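Local structure of DNA mismatch repair protein MUTS (Thermus aquaticus, 1EWQ) at the interface of chains A and B. The protein recognises mismatched base pairs in DNA and, with a weak ATPase activity, takes part in starting their repair. Coordinates in Å, arbitrary orientation; residue numbers count along the deposited sequence, not the author numbering. Chains: chain A/B, DNA mismatch repair protein MUTS.

Contact 1: the interface of chains A and B. Residues chain A 586, 738, 741-742, 745; chain B 639-640, 643, 668.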
loop_
_atom_site.group_PDB
_atom_site.type_symbol
_atom_site.label_atom_id
_atom_site.label_comp_id
_atom_site.label_asym_id
_atom_site.label_seq_id
_atom_site.Cartn_x
_atom_site.Cartn_y
_atom_site.Cartn_z
HETATM N N MSE A 586 30.595 8.346 6.057
HETATM C CA MSE A 586 30.818 6.998 5.538
HETATM C C MSE A 586 31.858 6.238 6.363
HETATM O O MSE A 586 32.329 5.183 5.954
HETATM C CB MSE A 586 31.264 7.043 4.069
HETATM C CG MSE A 586 30.229 7.627 3.114
HETATM SE SE MSE A 586 30.835 7.615 1.265
HETATM C CE MSE A 586 32.083 9.066 1.389
ATOM N N GLY A 738 37.477 15.850 2.185
ATOM C CA GLY A 738 36.475 16.325 1.241
ATOM C C GLY A 738 36.902 16.252 -0.211
ATOM O O GLY A 738 36.212 15.665 -1.051
ATOM N N VAL A 741 37.389 12.656 -1.299
ATOM C CA VAL A 741 36.100 12.017 -1.520
ATOM C C VAL A 741 35.546 12.490 -2.861
ATOM O O VAL A 741 34.975 11.697 -3.616
ATOM C CB VAL A 741 35.110 12.352 -0.375
ATOM C CG1 VAL A 741 33.735 11.785 -0.691
ATOM C CG2 VAL A 741 35.635 11.781 0.940
ATOM N N ALA A 742 35.736 13.775 -3.158
ATOM C CA ALA A 742 35.282 14.345 -4.423
ATOM C C ALA A 742 35.996 13.613 -5.558
ATOM O O ALA A 742 35.368 13.186 -6.531
ATOM C CB ALA A 742 35.605 15.847 -4.486
ATOM N N ALA A 745 34.543 10.430 -6.056
ATOM C CA ALA A 745 33.224 10.534 -6.676
ATOM C C ALA A 745 33.316 10.737 -8.191
ATOM O O ALA A 745 32.299 10.765 -8.885
ATOM C CB ALA A 745 32.443 11.683 -6.043
ATOM N N PHE B 639 27.258 14.075 0.562
ATOM C CA PHE B 639 28.329 14.800 -0.118
ATOM C C PHE B 639 28.846 14.058 -1.350
ATOM O O PHE B 639 29.018 14.658 -2.416
ATOM C CB PHE B 639 29.487 15.047 0.850
ATOM C CG PHE B 639 30.676 15.729 0.226
ATOM C CD1 PHE B 639 30.642 17.094 -0.070
ATOM C CD2 PHE B 639 31.836 15.007 -0.060
ATOM C CE1 PHE B 639 31.751 17.736 -0.645
ATOM C CE2 PHE B 639 32.951 15.633 -0.634
ATOM C CZ PHE B 639 32.910 17.002 -0.928
HETATM N N MSE B 640 29.087 12.757 -1.215
HETATM C CA MSE B 640 29.603 11.992 -2.343
HETATM C C MSE B 640 28.586 11.897 -3.470
HETATM O O MSE B 640 28.949 11.962 -4.646
HETATM C CB MSE B 640 30.020 10.597 -1.904
HETATM C CG MSE B 640 30.745 9.819 -2.987
HETATM SE SE MSE B 640 31.228 8.084 -2.301
HETATM C CE MSE B 640 29.871 7.058 -3.071
HETATM N N MSE B 643 28.819 15.103 -5.268
HETATM C CA MSE B 643 30.044 15.206 -6.052
HETATM C C MSE B 643 29.906 14.341 -7.303
HETATM O O MSE B 643 30.414 14.699 -8.371
HETATM C CB MSE B 643 31.267 14.757 -5.250
HETATM C CG MSE B 643 31.687 15.708 -4.131
HETATM SE SE MSE B 643 31.955 17.541 -4.732
HETATM C CE MSE B 643 30.211 18.242 -4.271
ATOM N N THR B 668 30.984 19.063 3.838
ATOM C CA THR B 668 32.348 18.688 4.195
ATOM C C THR B 668 32.952 19.770 5.082
ATOM O O THR B 668 32.216 20.571 5.640
ATOM C CB THR B 668 33.225 18.466 2.926
ATOM O OG1 THR B 668 34.513 17.977 3.319
ATOM C CG2 THR B 668 33.392 19.758 2.142
#

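Contact 2: the interface of chains A and B. Residues chain A 739, 742, 747, 751, 754-755, 758-759; chain B 675-676, 679-680.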
loop_
_atom_site.group_PDB
_atom_site.type_symbol
_atom_site.label_atom_id
_atom_site.label_comp_id
_atom_site.label_asym_id
_atom_site.label_seq_id
_atom_site.Cartn_x
_atom_site.Cartn_y
_atom_site.Cartn_z
ATOM N N VAL A 739 38.051 16.846 -0.514
ATOM C CA VAL A 739 38.567 16.849 -1.880
ATOM C C VAL A 739 38.855 15.419 -2.356
ATOM O O VAL A 739 38.571 15.077 -3.498
ATOM C CB VAL A 739 39.844 17.728 -1.986
ATOM C CG1 VAL A 739 40.387 17.695 -3.399
ATOM C CG2 VAL A 739 39.513 19.162 -1.603
ATOM N N ALA A 742 35.736 13.775 -3.158
ATOM C CA ALA A 742 35.282 14.345 -4.423
ATOM C C ALA A 742 35.996 13.613 -5.558
ATOM O O ALA A 742 35.368 13.186 -6.531
ATOM C CB ALA A 742 35.605 15.847 -4.486
ATOM N N LEU A 747 35.157 13.449 -9.734
ATOM C CA LEU A 747 35.460 14.815 -10.172
ATOM C C LEU A 747 36.695 14.712 -11.061
ATOM O O LEU A 747 37.643 13.998 -10.740
ATOM C CB LEU A 747 35.788 15.734 -8.991
ATOM C CG LEU A 747 34.783 16.789 -8.517
ATOM C CD1 LEU A 747 35.507 17.769 -7.615
ATOM C CD2 LEU A 747 34.174 17.548 -9.680
ATOM N N VAL A 751 40.230 19.447 -11.975
ATOM C CA VAL A 751 39.376 20.182 -11.043
ATOM C C VAL A 751 39.778 19.808 -9.609
ATOM O O VAL A 751 39.843 20.657 -8.720
ATOM C CB VAL A 751 37.883 19.861 -11.282
ATOM C CG1 VAL A 751 37.009 20.626 -10.278
ATOM C CG2 VAL A 751 37.500 20.234 -12.712
ATOM N N ARG A 754 43.034 21.569 -8.937
ATOM C CA ARG A 754 42.844 22.983 -8.671
ATOM C C ARG A 754 42.322 23.183 -7.238
ATOM O O ARG A 754 42.740 24.106 -6.535
ATOM C CB ARG A 754 41.865 23.570 -9.693
ATOM C CG ARG A 754 41.413 24.993 -9.407
ATOM C CD ARG A 754 42.571 25.983 -9.297
ATOM N NE ARG A 754 42.058 27.331 -9.070
ATOM C CZ ARG A 754 42.773 28.346 -8.594
ATOM N NH1 ARG A 754 44.053 28.182 -8.290
ATOM N NH2 ARG A 754 42.197 29.528 -8.406
ATOM N N ALA A 755 41.415 22.314 -6.799
ATOM C CA ALA A 755 40.878 22.420 -5.446
ATOM C C ALA A 755 41.997 22.231 -4.411
ATOM O O ALA A 755 42.053 22.961 -3.416
ATOM C CB ALA A 755 39.769 21.384 -5.226
ATOM N N LEU A 758 43.955 25.350 -4.190
ATOM C CA LEU A 758 43.211 26.398 -3.508
ATOM C C LEU A 758 43.276 26.163 -2.007
ATOM O O LEU A 758 43.431 27.104 -1.234
ATOM C CB LEU A 758 41.751 26.399 -3.965
ATOM C CG LEU A 758 41.438 27.072 -5.301
ATOM C CD1 LEU A 758 40.036 26.704 -5.761
ATOM C CD2 LEU A 758 41.582 28.586 -5.143
ATOM N N LEU A 759 43.154 24.902 -1.603
ATOM C CA LEU A 759 43.207 24.537 -0.190
ATOM C C LEU A 759 44.541 24.929 0.431
ATOM O O LEU A 759 44.591 25.523 1.507
ATOM C CB LEU A 759 43.019 23.027 -0.021
ATOM C CG LEU A 759 41.760 22.495 0.659
ATOM C CD1 LEU A 759 41.897 20.985 0.829
ATOM C CD2 LEU A 759 41.561 23.158 2.009
ATOM N N ALA B 675 37.039 25.401 -1.444
ATOM C CA ALA B 675 38.003 25.050 -2.483
ATOM C C ALA B 675 37.296 24.331 -3.643
ATOM O O ALA B 675 37.546 24.611 -4.818
ATOM C CB ALA B 675 39.090 24.160 -1.901
ATOM N N ILE B 676 36.408 23.408 -3.297
ATOM C CA ILE B 676 35.656 22.642 -4.286
ATOM C C ILE B 676 34.710 23.487 -5.142
ATOM O O ILE B 676 34.726 23.396 -6.364
ATOM C CB ILE B 676 34.806 21.545 -3.614
ATOM C CG1 ILE B 676 35.718 20.522 -2.943
ATOM C CG2 ILE B 676 33.890 20.882 -4.639
ATOM C CD1 ILE B 676 36.611 19.785 -3.909
ATOM N N ALA B 679 36.685 25.670 -7.600
ATOM C CA ALA B 679 37.230 24.914 -8.718
ATOM C C ALA B 679 36.125 24.522 -9.692
ATOM O O ALA B 679 36.322 24.552 -10.904
ATOM C CB ALA B 679 37.977 23.658 -8.210
ATOM N N VAL B 680 34.967 24.139 -9.160
ATOM C CA VAL B 680 33.843 23.756 -10.007
ATOM C C VAL B 680 33.330 24.988 -10.766
ATOM O O VAL B 680 33.039 24.924 -11.958
ATOM C CB VAL B 680 32.689 23.146 -9.161
ATOM C CG1 VAL B 680 31.423 22.999 -10.018
ATOM C CG2 VAL B 680 33.119 21.785 -8.598
#

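Contact 3: the interface of chains A and B. Residues chain A 674, 696-697, 699; chain B 669-670, 762.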
loop_
_atom_site.group_PDB
_atom_site.type_symbol
_atom_site.label_atom_id
_atom_site.label_comp_id
_atom_site.label_asym_id
_atom_site.label_seq_id
_atom_site.Cartn_x
_atom_site.Cartn_y
_atom_site.Cartn_z
ATOM N N VAL A 674 29.670 28.222 11.486
ATOM C CA VAL A 674 30.627 27.978 12.560
ATOM C C VAL A 674 30.227 28.691 13.853
ATOM O O VAL A 674 30.364 28.133 14.943
ATOM C CB VAL A 674 32.051 28.409 12.118
ATOM C CG1 VAL A 674 33.019 28.357 13.289
ATOM C CG2 VAL A 674 32.528 27.496 10.998
ATOM N N HIS A 696 32.168 18.476 10.859
ATOM C CA HIS A 696 33.303 18.591 9.947
ATOM C C HIS A 696 34.095 19.833 10.319
ATOM O O HIS A 696 35.210 20.026 9.850
ATOM C CB HIS A 696 32.836 18.734 8.499
ATOM C CG HIS A 696 32.198 17.500 7.954
ATOM N ND1 HIS A 696 32.863 16.296 7.877
ATOM C CD2 HIS A 696 30.942 17.270 7.500
ATOM C CE1 HIS A 696 32.043 15.375 7.403
ATOM N NE2 HIS A 696 30.872 15.940 7.167
ATOM N N TYR A 697 33.509 20.682 11.156
ATOM C CA TYR A 697 34.174 21.916 11.562
ATOM C C TYR A 697 35.428 21.694 12.397
ATOM O O TYR A 697 35.346 21.368 13.587
ATOM C CB TYR A 697 33.197 22.794 12.343
ATOM C CG TYR A 697 32.059 23.346 11.508
ATOM C CD1 TYR A 697 30.832 23.642 12.090
ATOM C CD2 TYR A 697 32.234 23.635 10.150
ATOM C CE1 TYR A 697 29.812 24.217 11.355
ATOM C CE2 TYR A 697 31.215 24.215 9.400
ATOM C CZ TYR A 697 30.008 24.505 10.010
ATOM O OH TYR A 697 28.987 25.094 9.297
ATOM N N GLU A 699 37.236 23.958 13.140
ATOM C CA GLU A 699 37.211 25.126 13.996
ATOM C C GLU A 699 36.673 24.799 15.396
ATOM O O GLU A 699 37.152 25.349 16.383
ATOM C CB GLU A 699 36.409 26.269 13.338
ATOM C CG GLU A 699 35.309 25.826 12.395
ATOM C CD GLU A 699 35.824 25.432 11.014
ATOM O OE1 GLU A 699 35.989 26.321 10.138
ATOM O OE2 GLU A 699 36.072 24.229 10.817
ATOM N N SER B 669 34.273 19.791 5.232
ATOM C CA SER B 669 34.915 20.813 6.067
ATOM C C SER B 669 34.841 22.179 5.376
ATOM O O SER B 669 34.689 22.266 4.159
ATOM C CB SER B 669 36.376 20.433 6.353
ATOM O OG SER B 669 37.124 20.299 5.148
ATOM N N SER B 670 34.925 23.242 6.164
ATOM C CA SER B 670 34.843 24.603 5.643
ATOM C C SER B 670 35.738 24.873 4.436
ATOM O O SER B 670 35.250 25.213 3.354
ATOM C CB SER B 670 35.172 25.609 6.751
ATOM O OG SER B 670 34.195 25.568 7.778
HETATM N N MSE B 762 34.675 37.233 14.292
HETATM C CA MSE B 762 35.407 36.517 13.254
HETATM C C MSE B 762 35.694 37.503 12.122
HETATM O O MSE B 762 35.318 37.201 10.971
HETATM C CB MSE B 762 34.586 35.326 12.718
HETATM C CG MSE B 762 34.345 34.193 13.726
HETATM SE SE MSE B 762 33.205 32.719 13.080
HETATM C CE MSE B 762 34.583 31.487 12.510
HETATM O O HOH W 1 36.247 22.813 8.843
#

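Contact 1: the interface of chains A and B
A:Gly738, which meets B:Phe639, opens helix 738-744 and presents that helix to B helix 638-652, while A:Met586 takes a positive phi of 73° in the P-loop backbone. Its side chain, extended at chi2 and bent at chi3, reaches B:Met640. No nitrogen or oxygen bonds across, and the patch is apolar. The B:Phe639 ring, its CG anti to the backbone N (chi1 177°), points its rim at chain A: CE2 lies 3.3 Å from the carbonyl O of A:Gly738, and CB of A:Val741 sits at the edge in the ring plane. Each face is touched near its rim from within chain B, by CG of B:Met643 and by CB of B:Thr668, which should limit the ring's rotation. CG1 of A:Val741 reaches CD2 of B:Phe639 at 3.8 Å. B:Met643, bent at chi2 and chi3, turns CG toward the CA of A:Ala742 at 3.9 Å. CB of B:Met643 meets CB of A:Ala745 at 3.4 Å, tighter than usual carbon packing. Selenomethionines A:Met586, from the ATP-binding loop, and B:Met640, from the ABC-type signature segment, cross at about a right angle. The selenium SE of A:Met586 stands 3.6 Å from SE of B:Met640.

Contact 2: the interface of chains A and B
B:Ile676 pushes its CD1 methyl in among side chains of the C-terminal helix-turn-helix of chain A, the element that MutS family members use in pairing their ATPase domains. CD1 of B:Ile676 lies 3.8 Å from CG2 of A:Val739, the two side chains sliding past each other in opposite directions, and 3.8 Å from CB of A:Ala755; the CB of A:Ala742 and CD1 of A:Leu747 stand a little further off. B:Ile676 gets there with CG1 anti to its own carbonyl carbon (chi1 -65°) and a second turn of -63° at chi2. Along the same helix, B:Ala675 and B:Ala679, four residues apart, present bare methyls that let the backbones approach. CB of B:Ala679 rests 3.6 Å from the carbonyl O of A:Val751 and also touches that residue's CG1, while CB of B:Ala675 is 3.5 Å from the carbonyl O of A:Ala755. At these two alanines the helices meet through methyls against backbone carbonyls, with no N or O of one chain within bonding reach of the other. At the rim, CD1 of A:Leu758 approaches the carbonyl O of B:Ala675 at 3.4 Å, and the aliphatic CG of A:Arg754 lies 3.9 Å from CB of B:Ala679. In the second shell, CD2 of A:Leu758 sits 3.4 Å above the guanidinium plane of A:Arg754, offset toward its rim, and so covers part of one face of that group.

Contact 3: the interface of chains A and B
B:Ser670 OG sits near the CD2-CE2 rim of the A:Tyr697 ring, 3.6 Å from CD2 and raised above the plane on the face that carries CG2 of A:Val674, which lies 3.8 Å above the ring centre. Another flat group is the carboxylate of A:Glu699, which presents OE1 to the same hydroxyl. In this ABC-type ATPase of the MutS family, B:Ser669 and B:Ser670 follow the Walker B strand, in the D-loop region, and face the segment of A that holds A:His696, the switch histidine position. B:Ser670 OG donates a hydrogen bond of 3.1 Å to OE1 of A:Glu699, arriving 56° out of the carboxylate plane. The bend of A:Glu699 at chi2 (-80°) brings the carboxylate back over this serine, the first residue of helix 670-687, where its charge may also suit the helix start. A water bridges B:Ser670 N, at 3.0 Å and 152° at the hydrogen, to the carbonyl O of A:His696 at 3.1 Å; its link to OE2 of A:Glu699 is unusually short, a length best treated with caution. Replacing A:Glu699 by an alanine would probably leave the B:Ser670 hydroxyl without its acceptor and free to turn. CB of A:His696 packs against CA of B:Ser669 at 3.8 Å. Further out, CE of the poorly ordered selenomethionine B:Met762 touches CG1 of A:Val674 at 3.6 Å, the two crossing at about a right angle.

Contact 1 and contact 2 lie about 11 Å apart between the centres of their C-alpha atoms and share A:Ala742, which serves B helix 638-652 in one and B:Ile676 in the other. Contact 3 is about 17 Å from each. Helix 670-687 links contact 2 and contact 3: its B copy serves both, and its A copy supplies A:Val674 to contact 3. The loop leading into it ties contact 1, through B:Thr668, to contact 3. The two-fold repeats each contact with chains exchanged; such contacts between ATP-site motifs and C-terminal helices could couple the subunits, though the structure alone does not show motion.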